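Long-range contact in polyisoprenyl-teichoic acid--peptidoglycan teichoic acid transferase TagV (Bacillus subtilis, PDB 6UF3), which belongs to the LytR-CpsA-Psr family of bacterial proteins: residues 99-104 / 138-144. Numbering follows the deposited sequence.
Sequences FKDVIN and LNGEEAL
Two helices of the LytR-CpsA-Psr fold cross closely at a glycine beside a capping-box N-terminus, segment axes 8.2 Å apart at closest and N-to-C directions at 125°. Residues 99-104 are helical throughout; Leu138 ends a strand and extended Asn139 leads into helix 140-148. Lys100, Gly140 and Phe99 bury most surface. The CA atoms of Lys100 and Gly140 come within 4.0 Å; a CB on Gly140 would clash with Lys100 O. Lys100 (chi1 m, chi2 t) lays CG 3.4 Å from Gly140 O, its NZ salt-bridged to Asp122. Phe99 (chi1 t) turns its ring edge to Leu144 N (CE2 to N, 3.6 Å) and Ala143 C (CE2 to C, 3.7 Å); CE2 also packs on Ala143 CB (3.9 Å), as does Ile103 CG2 (4.0 Å). N-cap Asn139 OD1 accepts from Glu142 N (2.9 Å), Glu142 OE2 from Asn139 N (3.0 Å). Apolar packing thus joins the helices, while Asn104 OD1 takes the Gly140 amide N (2.9 Å), a water that of Glu141 and Asn139 that of Glu142, so each first-turn NH has an acceptor outside the i to i-4 pattern.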
loop_
_atom_site.group_PDB
_atom_site.type_symbol
_atom_site.label_atom_id
_atom_site.label_comp_id
_atom_site.label_asym_id
_atom_site.label_seq_id
_atom_site.Cartn_x
_atom_site.Cartn_y
_atom_site.Cartn_z
ATOM N N PHE A 99 -7.006 4.698 9.250
ATOM C CA PHE A 99 -5.571 4.478 9.370
ATOM C C PHE A 99 -5.087 4.847 10.762
ATOM O O PHE A 99 -4.309 4.098 11.388
ATOM C CB PHE A 99 -4.826 5.290 8.309
ATOM C CG PHE A 99 -3.326 5.271 8.480
ATOM C CD1 PHE A 99 -2.579 4.186 8.047
ATOM C CD2 PHE A 99 -2.673 6.334 9.085
ATOM C CE1 PHE A 99 -1.210 4.159 8.216
ATOM C CE2 PHE A 99 -1.299 6.315 9.251
ATOM C CZ PHE A 99 -0.568 5.229 8.815
ATOM N N LYS A 100 -5.503 6.026 11.243
ATOM C CA LYS A 100 -5.146 6.417 12.601
ATOM C C LYS A 100 -5.626 5.378 13.605
ATOM O O LYS A 100 -4.898 5.041 14.546
ATOM C CB LYS A 100 -5.727 7.790 12.941
ATOM C CG LYS A 100 -5.044 8.944 12.236
ATOM C CD LYS A 100 -5.492 10.279 12.792
ATOM C CE LYS A 100 -7.005 10.396 12.782
ATOM N NZ LYS A 100 -7.452 11.747 13.221
ATOM N N ASP A 101 -6.854 4.869 13.421
ATOM C CA ASP A 101 -7.376 3.849 14.333
ATOM C C ASP A 101 -6.503 2.600 14.330
ATOM O O ASP A 101 -6.188 2.054 15.396
ATOM C CB ASP A 101 -8.820 3.485 13.971
ATOM C CG ASP A 101 -9.466 2.569 15.005
ATOM O OD1 ASP A 101 -9.509 2.960 16.188
ATOM O OD2 ASP A 101 -9.925 1.462 14.640
ATOM N N VAL A 102 -6.116 2.127 13.144
ATOM C CA VAL A 102 -5.259 0.946 13.052
ATOM C C VAL A 102 -3.988 1.163 13.857
ATOM O O VAL A 102 -3.610 0.333 14.693
ATOM C CB VAL A 102 -4.927 0.619 11.585
ATOM C CG1 VAL A 102 -3.866 -0.483 11.527
ATOM C CG2 VAL A 102 -6.176 0.202 10.819
ATOM N N ILE A 103 -3.329 2.303 13.632
ATOM C CA ILE A 103 -2.052 2.566 14.299
ATOM C C ILE A 103 -2.239 2.647 15.809
ATOM O O ILE A 103 -1.414 2.143 16.592
ATOM C CB ILE A 103 -1.409 3.850 13.738
ATOM C CG1 ILE A 103 -1.160 3.725 12.231
ATOM C CG2 ILE A 103 -0.100 4.166 14.472
ATOM C CD1 ILE A 103 -0.203 2.582 11.848
ATOM N N ASN A 104 -3.326 3.282 16.249
ATOM C CA ASN A 104 -3.545 3.424 17.683
ATOM C C ASN A 104 -3.877 2.089 18.333
ATOM O O ASN A 104 -3.479 1.851 19.480
ATOM C CB ASN A 104 -4.648 4.447 17.941
ATOM C CG ASN A 104 -4.151 5.873 17.818
ATOM O OD1 ASN A 104 -2.977 6.156 18.065
ATOM N ND2 ASN A 104 -5.042 6.778 17.430
ATOM N N LEU A 138 5.523 6.504 16.742
ATOM C CA LEU A 138 4.448 7.414 16.378
ATOM C C LEU A 138 3.088 6.839 16.743
ATOM O O LEU A 138 2.842 5.645 16.572
ATOM C CB LEU A 138 4.479 7.705 14.878
ATOM C CG LEU A 138 5.840 8.081 14.297
ATOM C CD1 LEU A 138 5.705 8.242 12.793
ATOM C CD2 LEU A 138 6.368 9.358 14.926
ATOM N N ASN A 139 2.201 7.703 17.230
ATOM C CA ASN A 139 0.798 7.342 17.391
ATOM C C ASN A 139 0.084 7.553 16.050
ATOM O O ASN A 139 0.703 7.903 15.042
ATOM C CB ASN A 139 0.170 8.128 18.542
ATOM C CG ASN A 139 0.186 9.637 18.324
ATOM O OD1 ASN A 139 0.144 10.119 17.192
ATOM N ND2 ASN A 139 0.225 10.387 19.416
ATOM N N GLY A 140 -1.233 7.352 16.026
ATOM C CA GLY A 140 -1.957 7.402 14.762
ATOM C C GLY A 140 -1.920 8.767 14.095
ATOM O O GLY A 140 -1.691 8.867 12.885
ATOM N N GLU A 141 -2.157 9.830 14.862
ATOM C CA GLU A 141 -2.096 11.181 14.307
ATOM C C GLU A 141 -0.706 11.486 13.753
ATOM O O GLU A 141 -0.556 12.021 12.643
ATOM C CB GLU A 141 -2.499 12.185 15.389
ATOM C CG GLU A 141 -2.035 13.606 15.174
ATOM C CD GLU A 141 -2.288 14.470 16.393
ATOM O OE1 GLU A 141 -2.790 15.601 16.236
ATOM O OE2 GLU A 141 -1.993 14.015 17.518
ATOM N N GLU A 142 0.333 11.123 14.507
ATOM C CA GLU A 142 1.693 11.357 14.042
ATOM C C GLU A 142 2.018 10.507 12.820
ATOM O O GLU A 142 2.684 10.979 11.890
ATOM C CB GLU A 142 2.680 11.076 15.182
ATOM C CG GLU A 142 2.516 12.031 16.362
ATOM C CD GLU A 142 3.234 11.560 17.611
ATOM O OE1 GLU A 142 3.506 12.410 18.480
ATOM O OE2 GLU A 142 3.524 10.349 17.721
ATOM N N ALA A 143 1.559 9.255 12.800
ATOM C CA ALA A 143 1.861 8.380 11.672
ATOM C C ALA A 143 1.167 8.861 10.405
ATOM O O ALA A 143 1.737 8.775 9.308
ATOM C CB ALA A 143 1.460 6.940 11.998
ATOM N N LEU A 144 -0.051 9.396 10.545
ATOM C CA LEU A 144 -0.746 9.985 9.399
ATOM C C LEU A 144 0.009 11.193 8.868
ATOM O O LEU A 144 0.218 11.323 7.652
ATOM C CB LEU A 144 -2.171 10.378 9.789
ATOM C CG LEU A 144 -2.997 10.981 8.645
ATOM C CD1 LEU A 144 -3.158 9.939 7.552
ATOM C CD2 LEU A 144 -4.355 11.491 9.118
HETATM O O HOH W 1 -3.474 9.657 17.467
#